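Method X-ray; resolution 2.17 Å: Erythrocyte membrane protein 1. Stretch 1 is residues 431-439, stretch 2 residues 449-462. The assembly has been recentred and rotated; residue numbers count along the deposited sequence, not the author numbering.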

ATOM      1  N   THR A 431     -16.223  13.806   6.626  1.00 60.08           N
ATOM      2  CA  THR A 431     -17.055  14.754   7.359  1.00 66.00           C
ATOM      3  C   THR A 431     -18.526  14.451   7.098  1.00 68.68           C
ATOM      4  O   THR A 431     -18.959  14.408   5.940  1.00 67.30           O
ATOM      5  CB  THR A 431     -16.715  16.199   6.979  1.00 68.33           C
ATOM      6  OG1 THR A 431     -17.744  17.082   7.443  1.00 73.20           O
ATOM      7  CG2 THR A 431     -16.555  16.348   5.473  1.00 65.18           C
ATOM      8  N   GLU A 432     -19.277  14.213   8.179  1.00 72.93           N
ATOM      9  CA  GLU A 432     -20.718  13.967   8.158  1.00 78.10           C
ATOM     10  C   GLU A 432     -21.091  12.644   7.492  1.00 72.00           C
ATOM     11  O   GLU A 432     -22.068  12.003   7.893  1.00 70.86           O
ATOM     12  CB  GLU A 432     -21.454  15.126   7.476  1.00 86.82           C
ATOM     13  CG  GLU A 432     -21.342  16.452   8.215  1.00 96.82           C
ATOM     14  CD  GLU A 432     -21.998  16.419   9.585  1.00104.41           C
ATOM     15  OE1 GLU A 432     -22.969  15.653   9.765  1.00105.51           O
ATOM     16  OE2 GLU A 432     -21.539  17.157  10.483  1.00109.31           O
ATOM     17  N   GLN A 433     -20.336  12.226   6.483  1.00 67.83           N
ATOM     18  CA  GLN A 433     -20.573  10.967   5.778  1.00 66.00           C
ATOM     19  C   GLN A 433     -19.407  10.039   6.110  1.00 62.63           C
ATOM     20  O   GLN A 433     -18.409   9.988   5.389  1.00 61.70           O
ATOM     21  CB  GLN A 433     -20.710  11.199   4.275  1.00 64.34           C
ATOM     22  CG  GLN A 433     -21.573  12.398   3.905  1.00 64.47           C
ATOM     23  CD  GLN A 433     -23.001  12.281   4.408  1.00 65.07           C
ATOM     24  OE1 GLN A 433     -23.604  13.268   4.833  1.00 65.87           O
ATOM     25  NE2 GLN A 433     -23.553  11.074   4.354  1.00 65.23           N
ATOM     26  N   THR A 434     -19.543   9.298   7.213  1.00 61.73           N
ATOM     27  CA  THR A 434     -18.442   8.528   7.773  1.00 61.79           C
ATOM     28  C   THR A 434     -18.676   7.024   7.812  1.00 57.19           C
ATOM     29  O   THR A 434     -17.708   6.276   7.990  1.00 54.15           O
ATOM     30  CB  THR A 434     -18.131   9.007   9.201  1.00 66.92           C
ATOM     31  OG1 THR A 434     -19.267   8.770  10.041  1.00 69.45           O
ATOM     32  CG2 THR A 434     -17.818  10.497   9.204  1.00 69.58           C
ATOM     33  N   GLN A 435     -19.913   6.561   7.652  1.00 55.50           N
ATOM     34  CA  GLN A 435     -20.234   5.143   7.764  1.00 52.85           C
ATOM     35  C   GLN A 435     -20.109   4.477   6.397  1.00 52.26           C
ATOM     36  O   GLN A 435     -20.828   4.834   5.458  1.00 57.16           O
ATOM     37  CB  GLN A 435     -21.642   4.962   8.331  1.00 54.61           C
ATOM     38  CG  GLN A 435     -22.048   3.516   8.542  1.00 55.02           C
ATOM     39  CD  GLN A 435     -23.399   3.387   9.211  1.00 59.26           C
ATOM     40  OE1 GLN A 435     -23.702   4.102  10.165  1.00 59.56           O
ATOM     41  NE2 GLN A 435     -24.224   2.477   8.709  1.00 63.74           N
ATOM     42  N   PHE A 436     -19.205   3.500   6.291  1.00 47.75           N
ATOM     43  CA  PHE A 436     -18.940   2.832   5.022  1.00 45.43           C
ATOM     44  C   PHE A 436     -19.935   1.717   4.702  1.00 50.23           C
ATOM     45  O   PHE A 436     -19.881   1.166   3.597  1.00 49.26           O
ATOM     46  CB  PHE A 436     -17.510   2.276   5.010  1.00 38.19           C
ATOM     47  CG  PHE A 436     -16.473   3.278   4.576  1.00 36.08           C
ATOM     48  CD1 PHE A 436     -16.118   4.331   5.402  1.00 37.66           C
ATOM     49  CD2 PHE A 436     -15.854   3.164   3.342  1.00 35.72           C
ATOM     50  CE1 PHE A 436     -15.169   5.258   5.004  1.00 38.83           C
ATOM     51  CE2 PHE A 436     -14.902   4.088   2.937  1.00 36.42           C
ATOM     52  CZ  PHE A 436     -14.560   5.135   3.770  1.00 37.90           C
ATOM     53  N   CYS A 437     -20.829   1.370   5.623  1.00 52.99           N
ATOM     54  CA  CYS A 437     -21.904   0.428   5.352  1.00 63.83           C
ATOM     55  C   CYS A 437     -23.236   1.167   5.279  1.00 65.45           C
ATOM     56  O   CYS A 437     -23.424   2.206   5.916  1.00 63.28           O
ATOM     57  CB  CYS A 437     -21.977  -0.668   6.421  1.00 70.48           C
ATOM     58  SG  CYS A 437     -22.214  -0.061   8.105  1.00 86.34           S
ATOM     59  N   LYS A 438     -24.163   0.616   4.493  1.00 68.53           N
ATOM     60  CA  LYS A 438     -25.469   1.234   4.299  1.00 77.72           C
ATOM     61  C   LYS A 438     -26.329   1.103   5.550  1.00 88.25           C
ATOM     62  O   LYS A 438     -26.579   2.094   6.244  1.00 86.44           O
ATOM     63  CB  LYS A 438     -26.182   0.614   3.094  1.00 80.49           C
ATOM     64  CG  LYS A 438     -25.457   0.824   1.774  1.00 79.91           C
ATOM     65  CD  LYS A 438     -26.172   0.142   0.618  1.00 84.17           C
ATOM     66  CE  LYS A 438     -25.432   0.379  -0.693  1.00 85.28           C
ATOM     67  NZ  LYS A 438     -26.075  -0.308  -1.848  1.00 90.16           N
ATOM     68  N   ASN A 439     -26.785  -0.110   5.842  1.00100.28           N
ATOM     69  CA  ASN A 439     -27.616  -0.380   7.005  1.00111.31           C
ATOM     70  C   ASN A 439     -26.770  -0.911   8.157  1.00114.96           C
ATOM     71  O   ASN A 439     -25.617  -1.315   7.984  1.00110.75           O
ATOM     72  CB  ASN A 439     -28.726  -1.378   6.654  1.00116.08           C
ATOM     73  CG  ASN A 439     -29.859  -0.739   5.879  1.00120.80           C
ATOM     74  OD1 ASN A 439     -30.300   0.364   6.202  1.00121.60           O
ATOM     75  ND2 ASN A 439     -30.339  -1.429   4.851  1.00124.86           N
TER
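Stretch 2, residues 449-462: EDDNYTFKDPPPKY

Neither stretch forms a regular helix or strand. Both belong to one chain. Across the contact as a whole the pairing runs in opposite directions: Gln433 lies nearest Thr454, Gln435 nearest Tyr453, and Lys438 nearest Glu449. The CA atoms of Gln435 and Tyr453 are 4.9 Å apart, and a single beta bridge joins the two backbones there. At the bridge itself the bonding has the parallel pattern, and the two chains cross obliquely there. Together the stretches bury 872 Å² against each other.

Two backbone hydrogen bonds make the bridge. Gln435 N donates to Asn452 O at 2.9 Å, and Thr454 N donates to Gln435 O at 2.9 Å. Gln435 thus uses both its amide and its carbonyl, reaching the residues before and after Tyr453. Thr434 N also approaches Asn452 O, at 3.1 Å, but the angle is poor and the bond is weak. Tyr453 CA lies 3.5 Å from Gln435 O, a CA-H...O contact that fits the close pairing. A type I turn begins at Tyr453, the bridge residue, and ends at Lys456. The turn is closed by a weak bond from Lys456 N to Tyr453 O, 3.3 Å long. After it Asp457 and Pro458 are out of reach of stretch 1.

Gln433 has the largest area covered, 112 Å². Its side chain, with chi1 and chi2 both m, brings the amide to the backbone of stretch 2. Gln433 NE2 donates to Asp451 O at 3.0 Å and to Tyr453 O at 2.6 Å, so one amide group ties together two carbonyls two residues apart. Gln433 OE1 lies 3.6 Å from Pro460 CD. The backbone carbonyl of the same residue faces Thr454, with Gln433 O 3.2 Å from Thr454 CG2. That methyl also sits over one face of the Phe436 ring, with CG2 of Thr454 4.1 Å from the centroid of the ring of Phe436.

Tyr453 is the most covered residue of stretch 2. Its CA-to-CB bond points away from stretch 1, yet the end of its side chain comes nearer. Lys438 packs over one face of the ring, its CG atom 3.9 Å from the centroid of the Tyr453 ring. The extended lysine continues along the tyrosine, and Lys438 CE lies 3.4 Å from Tyr453 OH. Phe436 O is at the ring edge, 3.8 Å from Tyr453 CE1.

Gln435 adds a side-chain network to its backbone bonds. Its CB points toward stretch 2, and chi1 and chi2 are both t, so the amide is held well out from the backbone. Gln435 OE1 accepts from Asn452 ND2 at 3.1 Å. Gln435 NE2 donates to Asp450 OD2 at 3.2 Å and, within its own stretch, to Cys437 O at 2.9 Å. The amide therefore links two side chains of stretch 2 with the backbone of stretch 1.

Asn439 and Glu432 touch stretch 2 without hydrogen bonds. Asn439 OD1 lies 3.2 Å from Glu449 CB. Near the start of stretch 1, Glu432 OE1 is 3.4 Å from Lys461 CE. The charged atoms Glu432 OE1 and Lys461 NZ are 4.2 Å apart, beyond a salt bridge.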

ATOM      1  N   GLU A 449     -29.014   3.941   2.664  1.00 75.86           N
ATOM      2  CA  GLU A 449     -30.206   4.023   3.501  1.00 83.76           C
ATOM      3  C   GLU A 449     -29.991   4.979   4.675  1.00 82.19           C
ATOM      4  O   GLU A 449     -30.729   5.952   4.832  1.00 86.31           O
ATOM      5  CB  GLU A 449     -30.601   2.635   4.017  1.00 88.82           C
ATOM      6  CG  GLU A 449     -31.051   1.649   2.940  1.00 93.06           C
ATOM      7  CD  GLU A 449     -32.504   1.835   2.529  1.00102.19           C
ATOM      8  OE1 GLU A 449     -33.176   2.734   3.078  1.00106.17           O
ATOM      9  OE2 GLU A 449     -32.976   1.076   1.655  1.00105.65           O
ATOM     10  N   ASP A 450     -28.981   4.697   5.496  1.00 77.06           N
ATOM     11  CA  ASP A 450     -28.693   5.534   6.651  1.00 78.47           C
ATOM     12  C   ASP A 450     -28.254   6.930   6.212  1.00 81.58           C
ATOM     13  O   ASP A 450     -27.837   7.155   5.072  1.00 82.32           O
ATOM     14  CB  ASP A 450     -27.612   4.896   7.527  1.00 73.93           C
ATOM     15  CG  ASP A 450     -28.134   3.727   8.347  1.00 79.90           C
ATOM     16  OD1 ASP A 450     -29.320   3.365   8.189  1.00 84.30           O
ATOM     17  OD2 ASP A 450     -27.358   3.171   9.155  1.00 78.46           O
ATOM     18  N   ASP A 451     -28.349   7.879   7.149  1.00 83.56           N
ATOM     19  CA  ASP A 451     -28.039   9.269   6.830  1.00 84.21           C
ATOM     20  C   ASP A 451     -26.536   9.493   6.702  1.00 77.43           C
ATOM     21  O   ASP A 451     -26.081  10.160   5.765  1.00 73.78           O
ATOM     22  CB  ASP A 451     -28.632  10.193   7.893  1.00 92.80           C
ATOM     23  CG  ASP A 451     -30.144  10.098   7.973  1.00102.65           C
ATOM     24  OD1 ASP A 451     -30.776   9.803   6.936  1.00104.65           O
ATOM     25  OD2 ASP A 451     -30.700  10.318   9.070  1.00108.30           O
ATOM     26  N   ASN A 452     -25.748   8.943   7.627  1.00 75.53           N
ATOM     27  CA  ASN A 452     -24.302   9.129   7.634  1.00 74.37           C
ATOM     28  C   ASN A 452     -23.566   8.187   6.675  1.00 68.57           C
ATOM     29  O   ASN A 452     -22.362   7.964   6.848  1.00 66.48           O
ATOM     30  CB  ASN A 452     -23.758   8.960   9.056  1.00 77.21           C
ATOM     31  CG  ASN A 452     -23.945   7.553   9.592  1.00 77.44           C
ATOM     32  OD1 ASN A 452     -24.866   6.841   9.195  1.00 79.15           O
ATOM     33  ND2 ASN A 452     -23.069   7.147  10.502  1.00 76.39           N
ATOM     34  N   TYR A 453     -24.256   7.640   5.677  1.00 67.04           N
ATOM     35  CA  TYR A 453     -23.613   6.785   4.687  1.00 63.90           C
ATOM     36  C   TYR A 453     -22.647   7.597   3.828  1.00 60.88           C
ATOM     37  O   TYR A 453     -22.970   8.701   3.379  1.00 62.48           O
ATOM     38  CB  TYR A 453     -24.678   6.114   3.817  1.00 64.19           C
ATOM     39  CG  TYR A 453     -24.154   5.145   2.781  1.00 62.59           C
ATOM     40  CD1 TYR A 453     -23.189   4.198   3.103  1.00 61.14           C
ATOM     41  CD2 TYR A 453     -24.649   5.160   1.482  1.00 64.18           C
ATOM     42  CE1 TYR A 453     -22.720   3.304   2.153  1.00 60.98           C
ATOM     43  CE2 TYR A 453     -24.188   4.275   0.530  1.00 64.05           C
ATOM     44  CZ  TYR A 453     -23.226   3.350   0.868  1.00 63.67           C
ATOM     45  OH  TYR A 453     -22.773   2.468  -0.086  1.00 64.82           O
ATOM     46  N   THR A 454     -21.448   7.045   3.607  1.00 56.19           N
ATOM     47  CA  THR A 454     -20.402   7.795   2.911  1.00 56.19           C
ATOM     48  C   THR A 454     -20.775   8.092   1.465  1.00 52.93           C
ATOM     49  O   THR A 454     -20.394   9.141   0.932  1.00 49.17           O
ATOM     50  CB  THR A 454     -19.070   7.038   2.955  1.00 55.82           C
ATOM     51  OG1 THR A 454     -19.244   5.717   2.427  1.00 54.74           O
ATOM     52  CG2 THR A 454     -18.543   6.947   4.377  1.00 56.82           C
ATOM     53  N   PHE A 455     -21.512   7.192   0.814  1.00 53.23           N
ATOM     54  CA  PHE A 455     -21.885   7.350  -0.586  1.00 56.24           C
ATOM     55  C   PHE A 455     -23.340   7.777  -0.752  1.00 65.96           C
ATOM     56  O   PHE A 455     -23.985   7.417  -1.743  1.00 68.13           O
ATOM     57  CB  PHE A 455     -21.612   6.055  -1.351  1.00 53.98           C
ATOM     58  CG  PHE A 455     -20.243   5.483  -1.098  1.00 50.74           C
ATOM     59  CD1 PHE A 455     -19.117   6.070  -1.651  1.00 52.57           C
ATOM     60  CD2 PHE A 455     -20.084   4.358  -0.305  1.00 46.72           C
ATOM     61  CE1 PHE A 455     -17.856   5.547  -1.415  1.00 50.40           C
ATOM     62  CE2 PHE A 455     -18.826   3.830  -0.069  1.00 45.08           C
ATOM     63  CZ  PHE A 455     -17.713   4.425  -0.624  1.00 44.92           C
ATOM     64  N   LYS A 456     -23.868   8.545   0.198  1.00 74.83           N
ATOM     65  CA  LYS A 456     -25.246   9.022   0.139  1.00 87.77           C
ATOM     66  C   LYS A 456     -25.334  10.137  -0.897  1.00113.01           C
ATOM     67  O   LYS A 456     -24.789  11.227  -0.694  1.00110.04           O
ATOM     68  CB  LYS A 456     -25.694   9.504   1.515  1.00 76.38           C
ATOM     69  CG  LYS A 456     -27.193   9.666   1.671  1.00 75.83           C
ATOM     70  CD  LYS A 456     -27.917   8.356   1.415  1.00 74.88           C
ATOM     71  CE  LYS A 456     -29.168   8.253   2.268  1.00 65.25           C
ATOM     72  NZ  LYS A 456     -30.019   9.463   2.137  1.00 76.19           N
ATOM     73  N   ASP A 457     -26.017   9.865  -2.011  1.00146.37           N
ATOM     74  CA  ASP A 457     -26.092  10.847  -3.092  1.00152.07           C
ATOM     75  C   ASP A 457     -26.820  12.121  -2.679  1.00151.06           C
ATOM     76  O   ASP A 457     -26.323  13.216  -2.999  1.00153.53           O
ATOM     77  CB  ASP A 457     -26.727  10.207  -4.333  1.00165.49           C
ATOM     78  CG  ASP A 457     -26.053   8.909  -4.730  1.00170.28           C
ATOM     79  OD1 ASP A 457     -24.818   8.803  -4.571  1.00169.39           O
ATOM     80  OD2 ASP A 457     -26.758   7.992  -5.200  1.00174.28           O
ATOM     81  N   PRO A 458     -27.968  12.076  -2.005  1.00144.17           N
ATOM     82  CA  PRO A 458     -28.522  13.303  -1.429  1.00141.56           C
ATOM     83  C   PRO A 458     -28.019  13.506  -0.012  1.00132.81           C
ATOM     84  O   PRO A 458     -28.401  12.764   0.907  1.00132.95           O
ATOM     85  CB  PRO A 458     -30.036  13.053  -1.461  1.00147.93           C
ATOM     86  CG  PRO A 458     -30.165  11.581  -1.310  1.00148.29           C
ATOM     87  CD  PRO A 458     -28.928  10.956  -1.913  1.00144.37           C
ATOM     88  N   PRO A 459     -27.150  14.489   0.208  1.00124.44           N
ATOM     89  CA  PRO A 459     -26.630  14.733   1.558  1.00118.47           C
ATOM     90  C   PRO A 459     -27.747  15.142   2.499  1.00118.35           C
ATOM     91  O   PRO A 459     -28.504  16.080   2.206  1.00121.54           O
ATOM     92  CB  PRO A 459     -25.625  15.878   1.351  1.00116.65           C
ATOM     93  CG  PRO A 459     -25.311  15.857  -0.112  1.00116.44           C
ATOM     94  CD  PRO A 459     -26.574  15.414  -0.778  1.00121.78           C
ATOM     95  N   PRO A 460     -27.889  14.456   3.636  1.00113.52           N
ATOM     96  CA  PRO A 460     -29.006  14.766   4.543  1.00116.90           C
ATOM     97  C   PRO A 460     -29.001  16.199   5.048  1.00118.89           C
ATOM     98  O   PRO A 460     -30.074  16.760   5.306  1.00123.14           O
ATOM     99  CB  PRO A 460     -28.813  13.761   5.689  1.00116.20           C
ATOM    100  CG  PRO A 460     -28.003  12.654   5.093  1.00110.84           C
ATOM    101  CD  PRO A 460     -27.087  13.318   4.111  1.00107.54           C
ATOM    102  N   LYS A 461     -27.825  16.811   5.191  1.00114.52           N
ATOM    103  CA  LYS A 461     -27.744  18.188   5.659  1.00113.80           C
ATOM    104  C   LYS A 461     -27.984  19.201   4.546  1.00111.08           C
ATOM    105  O   LYS A 461     -28.303  20.358   4.840  1.00116.68           O
ATOM    106  CB  LYS A 461     -26.377  18.444   6.298  1.00112.10           C
ATOM    107  CG  LYS A 461     -25.975  17.434   7.366  1.00110.74           C
ATOM    108  CD  LYS A 461     -26.658  17.707   8.699  1.00115.88           C
ATOM    109  CE  LYS A 461     -26.136  16.771   9.782  1.00114.03           C
ATOM    110  NZ  LYS A 461     -26.658  17.116  11.135  1.00118.63           N
ATOM    111  N   TYR A 462     -27.844  18.795   3.279  1.00100.78           N
ATOM    112  CA  TYR A 462     -27.978  19.713   2.154  1.00 94.67           C
ATOM    113  C   TYR A 462     -29.008  19.237   1.135  1.00 91.52           C
ATOM    114  O   TYR A 462     -28.981  19.684  -0.016  1.00 91.23           O
ATOM    115  CB  TYR A 462     -26.624  19.929   1.472  1.00 90.18           C
ATOM    116  CG  TYR A 462     -25.644  20.698   2.324  1.00 89.85           C
ATOM    117  CD1 TYR A 462     -25.596  22.086   2.278  1.00 92.98           C
ATOM    118  CD2 TYR A 462     -24.775  20.040   3.185  1.00 86.48           C
ATOM    119  CE1 TYR A 462     -24.707  22.795   3.060  1.00 94.21           C
ATOM    120  CE2 TYR A 462     -23.883  20.741   3.972  1.00 88.30           C
ATOM    121  CZ  TYR A 462     -23.853  22.117   3.905  1.00 92.22           C
ATOM    122  OH  TYR A 462     -22.968  22.820   4.686  1.00 95.98           O
TER